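PDB 3JQQ: ferredoxin--NADP reductase, apicoplast from Plasmodium falciparum, which transfers electrons between ferredoxin and NADP(H) in the apicoplast through a bound FAD, and may serve the terminal step of isoprenoid precursor synthesis. Local coordinates for residues Val21-Leu26 and Tyr36-Asn41; Phe46-Gly51 and Ser107-Glu112; Leu26-Ser31 and Leu224-Leu229. The protein carries 1 engineered substitution. One frame throughout, in Å; residues are numbered along the deposited sequence.

Contact 1. Residues Val21-Leu26 and Tyr36-Asn41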
loop_
_atom_site.group_PDB
_atom_site.type_symbol
_atom_site.label_atom_id
_atom_site.label_comp_id
_atom_site.label_asym_id
_atom_site.label_seq_id
_atom_site.Cartn_x
_atom_site.Cartn_y
_atom_site.Cartn_z
ATOM N N VAL B 21 8.271 -22.122 -14.755
ATOM C CA VAL B 21 9.284 -22.400 -15.773
ATOM C C VAL B 21 10.584 -21.647 -15.498
ATOM O O VAL B 21 11.674 -22.204 -15.626
ATOM C CB VAL B 21 8.785 -22.043 -17.182
ATOM C CG1 VAL B 21 9.915 -22.174 -18.190
ATOM C CG2 VAL B 21 7.612 -22.932 -17.568
ATOM N N ASP B 22 10.468 -20.375 -15.133
ATOM C CA ASP B 22 11.640 -19.593 -14.762
ATOM C C ASP B 22 11.300 -18.622 -13.639
ATOM O O ASP B 22 10.132 -18.296 -13.406
ATOM C CB ASP B 22 12.214 -18.847 -15.973
ATOM C CG ASP B 22 13.735 -18.726 -15.922
ATOM O OD1 ASP B 22 14.335 -19.040 -14.871
ATOM O OD2 ASP B 22 14.330 -18.316 -16.939
ATOM N N LYS B 23 12.336 -18.184 -12.935
ATOM C CA LYS B 23 12.203 -17.272 -11.812
ATOM C C LYS B 23 13.419 -16.360 -11.869
ATOM O O LYS B 23 14.550 -16.807 -11.692
ATOM C CB LYS B 23 12.161 -18.057 -10.499
ATOM C CG LYS B 23 11.977 -17.213 -9.244
ATOM C CD LYS B 23 12.088 -18.074 -7.995
ATOM C CE LYS B 23 12.115 -17.226 -6.739
ATOM N NZ LYS B 23 12.284 -18.048 -5.510
ATOM N N ILE B 24 13.183 -15.084 -12.143
ATOM C CA ILE B 24 14.252 -14.170 -12.506
ATOM C C ILE B 24 14.248 -12.901 -11.662
ATOM O O ILE B 24 13.206 -12.267 -11.483
ATOM C CB ILE B 24 14.125 -13.761 -13.987
ATOM C CG1 ILE B 24 14.428 -14.951 -14.902
ATOM C CG2 ILE B 24 15.032 -12.582 -14.295
ATOM C CD1 ILE B 24 14.041 -14.718 -16.351
ATOM N N ASN B 25 15.417 -12.530 -11.152
ATOM C CA ASN B 25 15.564 -11.268 -10.441
ATOM C C ASN B 25 15.447 -10.121 -11.441
ATOM O O ASN B 25 16.273 -9.992 -12.345
ATOM C CB ASN B 25 16.906 -11.226 -9.709
ATOM C CG ASN B 25 17.038 -10.026 -8.791
ATOM O OD1 ASN B 25 16.133 -9.196 -8.692
ATOM N ND2 ASN B 25 18.175 -9.931 -8.112
ATOM N N LEU B 26 14.408 -9.304 -11.279
ATOM C CA LEU B 26 14.074 -8.248 -12.242
ATOM C C LEU B 26 14.830 -6.942 -12.034
ATOM O O LEU B 26 14.909 -6.116 -12.945
ATOM C CB LEU B 26 12.571 -7.957 -12.223
ATOM C CG LEU B 26 11.706 -8.631 -13.286
ATOM C CD1 LEU B 26 10.266 -8.146 -13.183
ATOM C CD2 LEU B 26 12.268 -8.364 -14.678
ATOM N N TYR B 36 10.749 -10.622 -8.387
ATOM C CA TYR B 36 10.970 -11.783 -9.231
ATOM C C TYR B 36 9.992 -11.833 -10.396
ATOM O O TYR B 36 8.786 -11.635 -10.230
ATOM C CB TYR B 36 10.919 -13.075 -8.402
ATOM C CG TYR B 36 12.097 -13.205 -7.463
ATOM C CD1 TYR B 36 11.990 -12.845 -6.125
ATOM C CD2 TYR B 36 13.329 -13.654 -7.923
ATOM C CE1 TYR B 36 13.076 -12.944 -5.266
ATOM C CE2 TYR B 36 14.421 -13.757 -7.073
ATOM C CZ TYR B 36 14.285 -13.397 -5.746
ATOM O OH TYR B 36 15.360 -13.495 -4.894
ATOM N N HIS B 37 10.539 -12.069 -11.582
ATOM C CA HIS B 37 9.755 -12.314 -12.780
ATOM C C HIS B 37 9.525 -13.814 -12.892
ATOM O O HIS B 37 10.480 -14.586 -12.990
ATOM C CB HIS B 37 10.516 -11.796 -14.002
ATOM C CG HIS B 37 10.014 -12.327 -15.310
ATOM N ND1 HIS B 37 8.943 -11.772 -15.978
ATOM C CD2 HIS B 37 10.456 -13.343 -16.090
ATOM C CE1 HIS B 37 8.741 -12.428 -17.107
ATOM N NE2 HIS B 37 9.646 -13.386 -17.199
ATOM N N LEU B 38 8.263 -14.231 -12.853
ATOM C CA LEU B 38 7.930 -15.647 -12.949
ATOM C C LEU B 38 7.427 -15.995 -14.342
ATOM O O LEU B 38 6.479 -15.385 -14.831
ATOM C CB LEU B 38 6.853 -16.025 -11.924
ATOM C CG LEU B 38 7.116 -15.827 -10.429
ATOM C CD1 LEU B 38 5.894 -16.225 -9.616
ATOM C CD2 LEU B 38 8.335 -16.626 -9.982
ATOM N N GLU B 39 8.059 -16.971 -14.986
ATOM C CA GLU B 39 7.484 -17.547 -16.192
ATOM C C GLU B 39 6.655 -18.756 -15.779
ATOM O O GLU B 39 7.144 -19.646 -15.082
ATOM C CB GLU B 39 8.557 -17.930 -17.221
ATOM C CG GLU B 39 7.997 -18.064 -18.642
ATOM C CD GLU B 39 9.058 -18.343 -19.695
ATOM O OE1 GLU B 39 10.201 -17.858 -19.546
ATOM O OE2 GLU B 39 8.739 -19.043 -20.682
ATOM N N ILE B 40 5.391 -18.772 -16.192
ATOM C CA ILE B 40 4.450 -19.790 -15.738
ATOM C C ILE B 40 3.796 -20.548 -16.891
ATOM O O ILE B 40 3.213 -19.950 -17.793
ATOM C CB ILE B 40 3.364 -19.177 -14.840
ATOM C CG1 ILE B 40 3.977 -18.690 -13.522
ATOM C CG2 ILE B 40 2.257 -20.194 -14.573
ATOM C CD1 ILE B 40 2.991 -18.018 -12.597
ATOM N N ASN B 41 3.910 -21.880 -16.852
ATOM C CA ASN B 41 3.279 -22.745 -17.844
ATOM C C ASN B 41 1.897 -23.170 -17.368
ATOM O O ASN B 41 1.757 -23.855 -16.353
ATOM C CB ASN B 41 4.154 -23.970 -18.128
ATOM C CG ASN B 41 3.649 -24.801 -19.301
ATOM O OD1 ASN B 41 2.478 -25.189 -19.357
ATOM N ND2 ASN B 41 4.535 -25.091 -20.254
HETATM O O HOH W 1 12.802 -18.062 -19.001
#

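Contact 2. Residues Phe46-Gly51 and Ser107-Glu112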
loop_
_atom_site.group_PDB
_atom_site.type_symbol
_atom_site.label_atom_id
_atom_site.label_comp_id
_atom_site.label_asym_id
_atom_site.label_seq_id
_atom_site.Cartn_x
_atom_site.Cartn_y
_atom_site.Cartn_z
ATOM N N PHE B 46 -5.014 -21.075 -19.221
ATOM C CA PHE B 46 -5.371 -19.809 -18.586
ATOM C C PHE B 46 -5.661 -18.747 -19.641
ATOM O O PHE B 46 -4.794 -18.394 -20.449
ATOM C CB PHE B 46 -4.270 -19.333 -17.637
ATOM C CG PHE B 46 -4.733 -18.310 -16.644
ATOM C CD1 PHE B 46 -5.346 -18.703 -15.466
ATOM C CD2 PHE B 46 -4.559 -16.952 -16.892
ATOM C CE1 PHE B 46 -5.777 -17.769 -14.549
ATOM C CE2 PHE B 46 -4.990 -16.010 -15.975
ATOM C CZ PHE B 46 -5.599 -16.417 -14.802
ATOM N N LYS B 47 -6.888 -18.240 -19.632
ATOM C CA LYS B 47 -7.325 -17.287 -20.647
ATOM C C LYS B 47 -7.375 -15.882 -20.077
ATOM O O LYS B 47 -7.902 -15.657 -18.980
ATOM C CB LYS B 47 -8.704 -17.687 -21.180
ATOM C CG LYS B 47 -8.739 -19.048 -21.852
ATOM C CD LYS B 47 -8.200 -18.974 -23.271
ATOM C CE LYS B 47 -8.270 -20.330 -23.956
ATOM N NZ LYS B 47 -7.948 -20.227 -25.408
ATOM N N TYR B 48 -6.826 -14.935 -20.825
ATOM C CA TYR B 48 -6.770 -13.562 -20.375
ATOM C C TYR B 48 -6.548 -12.636 -21.553
ATOM O O TYR B 48 -6.082 -13.055 -22.613
ATOM C CB TYR B 48 -5.633 -13.377 -19.358
ATOM C CG TYR B 48 -4.250 -13.597 -19.939
ATOM C CD1 TYR B 48 -3.684 -14.863 -19.975
ATOM C CD2 TYR B 48 -3.512 -12.536 -20.450
ATOM C CE1 TYR B 48 -2.423 -15.072 -20.507
ATOM C CE2 TYR B 48 -2.246 -12.735 -20.981
ATOM C CZ TYR B 48 -1.709 -14.006 -21.009
ATOM O OH TYR B 48 -0.452 -14.210 -21.533
ATOM N N LEU B 49 -6.895 -11.372 -21.355
ATOM C CA LEU B 49 -6.539 -10.326 -22.289
ATOM C C LEU B 49 -5.412 -9.520 -21.670
ATOM O O LEU B 49 -5.270 -9.473 -20.439
ATOM C CB LEU B 49 -7.731 -9.409 -22.556
ATOM C CG LEU B 49 -8.937 -10.004 -23.287
ATOM C CD1 LEU B 49 -10.001 -8.943 -23.490
ATOM C CD2 LEU B 49 -8.514 -10.603 -24.620
ATOM N N GLU B 50 -4.608 -8.887 -22.512
ATOM C CA GLU B 50 -3.582 -7.993 -22.018
ATOM C C GLU B 50 -4.201 -7.007 -21.023
ATOM O O GLU B 50 -5.272 -6.452 -21.277
ATOM C CB GLU B 50 -2.912 -7.253 -23.179
ATOM C CG GLU B 50 -2.013 -8.135 -24.048
ATOM C CD GLU B 50 -2.793 -9.040 -24.995
ATOM O OE1 GLU B 50 -3.984 -8.764 -25.246
ATOM O OE2 GLU B 50 -2.208 -10.031 -25.488
ATOM N N GLY B 51 -3.533 -6.805 -19.892
ATOM C CA GLY B 51 -4.026 -5.890 -18.869
ATOM C C GLY B 51 -4.669 -6.603 -17.697
ATOM O O GLY B 51 -4.822 -6.030 -16.618
ATOM N N SER B 107 2.843 -10.630 -19.808
ATOM C CA SER B 107 3.039 -11.259 -21.114
ATOM C C SER B 107 1.885 -10.950 -22.063
ATOM O O SER B 107 0.864 -10.399 -21.654
ATOM C CB SER B 107 3.199 -12.773 -20.959
ATOM O OG SER B 107 2.185 -13.311 -20.124
ATOM N N SER B 108 2.049 -11.313 -23.339
ATOM C CA SER B 108 0.985 -11.163 -24.328
ATOM C C SER B 108 0.258 -12.494 -24.540
ATOM O O SER B 108 0.830 -13.559 -24.311
ATOM C CB SER B 108 1.553 -10.649 -25.652
ATOM O OG SER B 108 0.523 -10.125 -26.470
ATOM N N ASN B 109 -1.000 -12.421 -24.978
ATOM C CA ASN B 109 -1.862 -13.596 -25.183
ATOM C C ASN B 109 -1.257 -14.705 -26.030
ATOM O O ASN B 109 -1.504 -15.890 -25.799
ATOM C CB ASN B 109 -3.168 -13.176 -25.863
ATOM C CG ASN B 109 -4.222 -12.734 -24.884
ATOM O OD1 ASN B 109 -5.410 -12.997 -25.077
ATOM N ND2 ASN B 109 -3.801 -12.053 -23.824
ATOM N N ASN B 110 -0.497 -14.300 -27.041
ATOM C CA ASN B 110 0.043 -15.213 -28.037
ATOM C C ASN B 110 1.216 -16.038 -27.527
ATOM O O ASN B 110 1.647 -16.988 -28.180
ATOM C CB ASN B 110 0.483 -14.422 -29.266
ATOM C CG ASN B 110 1.383 -13.260 -28.907
ATOM O OD1 ASN B 110 0.925 -12.242 -28.386
ATOM N ND2 ASN B 110 2.675 -13.404 -29.184
ATOM N N MET B 111 1.739 -15.668 -26.364
ATOM C CA MET B 111 2.878 -16.372 -25.795
ATOM C C MET B 111 2.423 -17.652 -25.103
ATOM O O MET B 111 1.368 -17.686 -24.469
ATOM C CB MET B 111 3.645 -15.454 -24.840
ATOM C CG MET B 111 4.224 -14.226 -25.540
ATOM S SD MET B 111 4.934 -12.990 -24.435
ATOM C CE MET B 111 5.592 -11.815 -25.619
ATOM N N GLU B 112 3.208 -18.707 -25.240
ATOM C CA GLU B 112 2.857 -19.990 -24.650
ATOM C C GLU B 112 2.671 -19.830 -23.144
ATOM O O GLU B 112 1.616 -20.142 -22.603
ATOM C CB GLU B 112 3.930 -21.037 -24.967
ATOM C CG GLU B 112 3.507 -22.474 -24.704
ATOM C CD GLU B 112 4.403 -23.487 -25.399
ATOM O OE1 GLU B 112 4.507 -24.629 -24.903
ATOM O OE2 GLU B 112 5.005 -23.142 -26.441
HETATM O O HOH W 2 0.187 -17.129 -21.579
#

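Contact 3. Residues Leu26-Ser31 and Leu224-Leu229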
loop_
_atom_site.group_PDB
_atom_site.type_symbol
_atom_site.label_atom_id
_atom_site.label_comp_id
_atom_site.label_asym_id
_atom_site.label_seq_id
_atom_site.Cartn_x
_atom_site.Cartn_y
_atom_site.Cartn_z
ATOM N N LEU B 26 14.408 -9.304 -11.279
ATOM C CA LEU B 26 14.074 -8.248 -12.242
ATOM C C LEU B 26 14.830 -6.942 -12.034
ATOM O O LEU B 26 14.909 -6.116 -12.945
ATOM C CB LEU B 26 12.571 -7.957 -12.223
ATOM C CG LEU B 26 11.706 -8.631 -13.286
ATOM C CD1 LEU B 26 10.266 -8.146 -13.183
ATOM C CD2 LEU B 26 12.268 -8.364 -14.678
ATOM N N VAL B 27 15.364 -6.743 -10.836
ATOM C CA VAL B 27 16.114 -5.529 -10.551
ATOM C C VAL B 27 17.616 -5.775 -10.577
ATOM O O VAL B 27 18.076 -6.917 -10.621
ATOM C CB VAL B 27 15.722 -4.907 -9.195
ATOM C CG1 VAL B 27 14.296 -4.374 -9.246
ATOM C CG2 VAL B 27 15.890 -5.922 -8.076
ATOM N N ARG B 28 18.372 -4.686 -10.545
ATOM C CA ARG B 28 19.819 -4.755 -10.580
ATOM C C ARG B 28 20.383 -4.283 -9.239
ATOM O O ARG B 28 19.678 -3.638 -8.464
ATOM C CB ARG B 28 20.342 -3.960 -11.781
ATOM C CG ARG B 28 19.905 -4.596 -13.106
ATOM C CD ARG B 28 19.863 -3.624 -14.275
ATOM N NE ARG B 28 18.850 -2.586 -14.108
ATOM C CZ ARG B 28 17.536 -2.792 -14.175
ATOM N NH1 ARG B 28 17.058 -4.011 -14.395
ATOM N NH2 ARG B 28 16.701 -1.777 -14.010
ATOM N N PRO B 29 21.649 -4.626 -8.954
ATOM C CA PRO B 29 22.253 -4.541 -7.617
ATOM C C PRO B 29 21.992 -3.260 -6.817
ATOM O O PRO B 29 21.802 -3.335 -5.602
ATOM C CB PRO B 29 23.748 -4.695 -7.906
ATOM C CG PRO B 29 23.791 -5.558 -9.115
ATOM C CD PRO B 29 22.602 -5.147 -9.951
ATOM N N ASN B 30 21.996 -2.103 -7.470
ATOM C CA ASN B 30 21.796 -0.845 -6.752
ATOM C C ASN B 30 20.353 -0.619 -6.291
ATOM O O ASN B 30 20.048 0.398 -5.670
ATOM C CB ASN B 30 22.289 0.347 -7.580
ATOM C CG ASN B 30 23.806 0.417 -7.657
ATOM O OD1 ASN B 30 24.365 0.917 -8.636
ATOM N ND2 ASN B 30 24.478 -0.087 -6.627
ATOM N N SER B 31 19.470 -1.567 -6.594
ATOM C CA SER B 31 18.077 -1.476 -6.163
ATOM C C SER B 31 17.927 -1.959 -4.724
ATOM O O SER B 31 18.557 -2.938 -4.329
ATOM C CB SER B 31 17.170 -2.294 -7.086
ATOM O OG SER B 31 15.805 -2.148 -6.727
ATOM N N LEU B 224 11.690 -1.972 -13.722
ATOM C CA LEU B 224 11.262 -3.320 -14.047
ATOM C C LEU B 224 11.105 -3.458 -15.558
ATOM O O LEU B 224 10.578 -2.564 -16.218
ATOM C CB LEU B 224 9.956 -3.644 -13.322
ATOM C CG LEU B 224 10.059 -3.423 -11.807
ATOM C CD1 LEU B 224 8.742 -3.716 -11.107
ATOM C CD2 LEU B 224 11.185 -4.264 -11.221
ATOM N N TYR B 225 11.578 -4.572 -16.101
ATOM C CA TYR B 225 11.497 -4.837 -17.539
ATOM C C TYR B 225 12.267 -3.800 -18.365
ATOM O O TYR B 225 11.825 -3.379 -19.434
ATOM C CB TYR B 225 10.042 -4.955 -17.992
ATOM C CG TYR B 225 9.319 -6.136 -17.370
ATOM C CD1 TYR B 225 9.636 -7.435 -17.730
ATOM C CD2 TYR B 225 8.321 -5.947 -16.420
ATOM C CE1 TYR B 225 8.986 -8.518 -17.161
ATOM C CE2 TYR B 225 7.666 -7.025 -15.848
ATOM C CZ TYR B 225 8.006 -8.308 -16.223
ATOM O OH TYR B 225 7.364 -9.385 -15.657
ATOM N N LEU B 226 13.431 -3.414 -17.853
ATOM C CA LEU B 226 14.332 -2.469 -18.511
ATOM C C LEU B 226 14.816 -2.988 -19.867
ATOM O O LEU B 226 15.020 -2.209 -20.801
ATOM C CB LEU B 226 15.526 -2.182 -17.593
ATOM C CG LEU B 226 16.322 -0.876 -17.727
ATOM C CD1 LEU B 226 17.673 -1.100 -18.388
ATOM C CD2 LEU B 226 15.519 0.213 -18.446
ATOM N N ASN B 227 15.003 -4.302 -19.970
ATOM C CA ASN B 227 15.418 -4.928 -21.225
ATOM C C ASN B 227 14.427 -4.642 -22.341
ATOM O O ASN B 227 14.789 -4.128 -23.401
ATOM C CB ASN B 227 15.546 -6.445 -21.062
ATOM C CG ASN B 227 16.744 -6.847 -20.233
ATOM O OD1 ASN B 227 17.612 -6.031 -19.936
ATOM N ND2 ASN B 227 16.802 -8.119 -19.861
ATOM N N GLU B 228 13.172 -5.003 -22.092
ATOM C CA GLU B 228 12.097 -4.780 -23.046
ATOM C C GLU B 228 11.919 -3.292 -23.334
ATOM O O GLU B 228 11.846 -2.882 -24.491
ATOM C CB GLU B 228 10.786 -5.367 -22.520
ATOM C CG GLU B 228 10.761 -6.886 -22.446
ATOM C CD GLU B 228 11.492 -7.433 -21.234
ATOM O OE1 GLU B 228 11.530 -8.673 -21.080
ATOM O OE2 GLU B 228 12.024 -6.628 -20.438
ATOM N N LEU B 229 11.850 -2.490 -22.275
ATOM C CA LEU B 229 11.641 -1.056 -22.422
ATOM C C LEU B 229 12.724 -0.411 -23.275
ATOM O O LEU B 229 12.438 0.444 -24.114
ATOM C CB LEU B 229 11.556 -0.369 -21.053
ATOM C CG LEU B 229 10.278 -0.582 -20.232
ATOM C CD1 LEU B 229 10.434 -0.012 -18.824
ATOM C CD2 LEU B 229 9.069 0.028 -20.929
HETATM O O HOH W 3 14.051 -5.610 -15.343
#

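Contact 1. Residues Val21-Leu26 and Tyr36-Asn41
Ile24 and His37 form a hydrogen-bonded pair in an antiparallel hairpin near the protein surface, where strands 16-25 and 35-41 run side by side in the sheet of the FAD-binding domain. His37 N donates to Ile24 O at 2.7 Å, and Ile24 N returns the bond to His37 O. On the face carrying Asp22, Ile24, His37 and Glu39, CD1 of Ile24 touches CD2 of the imidazole, while ND1 of that ring bonds to Tyr225 OH. Farther along, Val21 and Asp22 both face Glu39, a classic beta bulge: Glu39 O takes Val21 N at 2.7 Å and, weakly, Asp22 N. This bulged hairpin lies inside the antiparallel sheet, flanked by strands 150-157 and 114-123. Water 1 bridges the like-charged pair, donating to Asp22 OD2 (2.6 Å) and Glu39 OE1 (2.7 Å), while Glu39 OE2 bonds to Asn113. On the face of Lys23 and Tyr36, Lys23 stretches out fully, and its CE lies over the Tyr36 ring, 4.1 Å from the centroid. Its NZ follows in a cation-pi contact, 5.0 Å from the centroid of Tyr36 and only 5° off the ring normal, and also bonds to the carbonyls of Ile142, Lys143 and Leu145. Past the strand end, Leu26 CG presses on His37 CB at 3.5 Å.

Contact 2. Residues Phe46-Gly51 and Ser107-Glu112
Glu50 OE2 receives the backbone N-H of Asn109 at 2.7 Å and nearly straight, 173° at the hydrogen, while Ser108 OG also lies 2.9 Å from Glu50 OE2. The amide comes to the anti side of the carboxylate, 30° out of its plane. Glu50 reaches it by bending at chi2 (76°), which places CD to one side of an extended course. Asn109 is the first inner residue of a type I beta turn, Ser108 to Met111, closed by Met111 N on Ser108 O at 3.1 Å. Tyr48 makes the second anchor. Its phenol oxygen takes a hydrogen bond from Ser107 OG, 3.1 Å from Tyr48 OH. Ser107 OG is itself bonded by Ser115 N, so this serine ties the phenol to the start of strand 114-123. Water 2 lies in the plane of the Tyr48 ring, 3.0 Å from Tyr48 OH, and is 3.2 Å from Met111 O, to which it can donate. Two loops of the FAD-binding domain are joined here, one leading into strand 53-56 and the other leaving strand 101-104. Helix 183-192 covers Glu50 with Ser187 and Lys191, and Ser187 OG bonds to Ser107 O; Leu114 of strand 114-123 and Ala156 of strand 150-157 pack against Tyr48.

Contact 3. Residues Leu26-Ser31 and Leu224-Leu229
Leu26, Leu224 and Arg28 carry most of this interdomain contact, in which the loop linking strands 16-25 and 35-41 of the FAD-binding domain meets the start of helix 226-235 in the NADP-binding domain. This two-domain build, an antiparallel flavin domain beside a five-stranded parallel sheet with helices, is that of the ferredoxin-NADP reductase family. Leu26 lays CD1 over one face of the Tyr225 ring, 4.1 Å from the centroid and 22° off the ring normal, a CH-pi contact displaced toward the rim; the nearest ring atom is Tyr225 CZ. The phenol oxygen beyond is held by Ser106 OG as well as by His37. Leu224 sends CD2 into the angle between Leu26 and Val27, 3.7 Å from Val27 CG1 and 4.1 Å from Leu26 CB. The Leu224 side chain runs beside that of Val27 in the same direction. Thr180, an FAD-binding residue, also touches Leu224. Arg28 crosses Leu226 at about a right angle, the guanidinium turning one face to Leu226 CB, 3.8 Å from Arg28 NH2. The carbonyls of Glu220 and Ile223 both accept from NH2, gripping the loop of the first domain to the loop before the helix. At Tyr225, the N-cap residue of helix 226-235, water 3 joins the two backbones: it donates to Leu26 O at 2.6 Å and weakly accepts the N-H of Tyr225, its oxygen 2.8 Å from Tyr225 N.

Contacts 1 and 2 both belong to the FAD-binding domain, with centres 15 Å apart, and follow one another along the chain; strand 114-123 runs past both, pairing with strand 35-41 of the hairpin and packing on the loops of contact 2. Contact 3 joins this domain to the NADP-binding domain. It shares Leu26 with contact 1, 13 Å away between centres, and their segments alternate along the chain, 36-41 coming between 26-31 and 224-229; His37 and Tyr225 connect the two. The centres of contacts 2 and 3 are about 22 Å apart, contact 2 being nested in the loop that contact 3 closes. Helix 183-192 borders both, so the domains meet at more than one place.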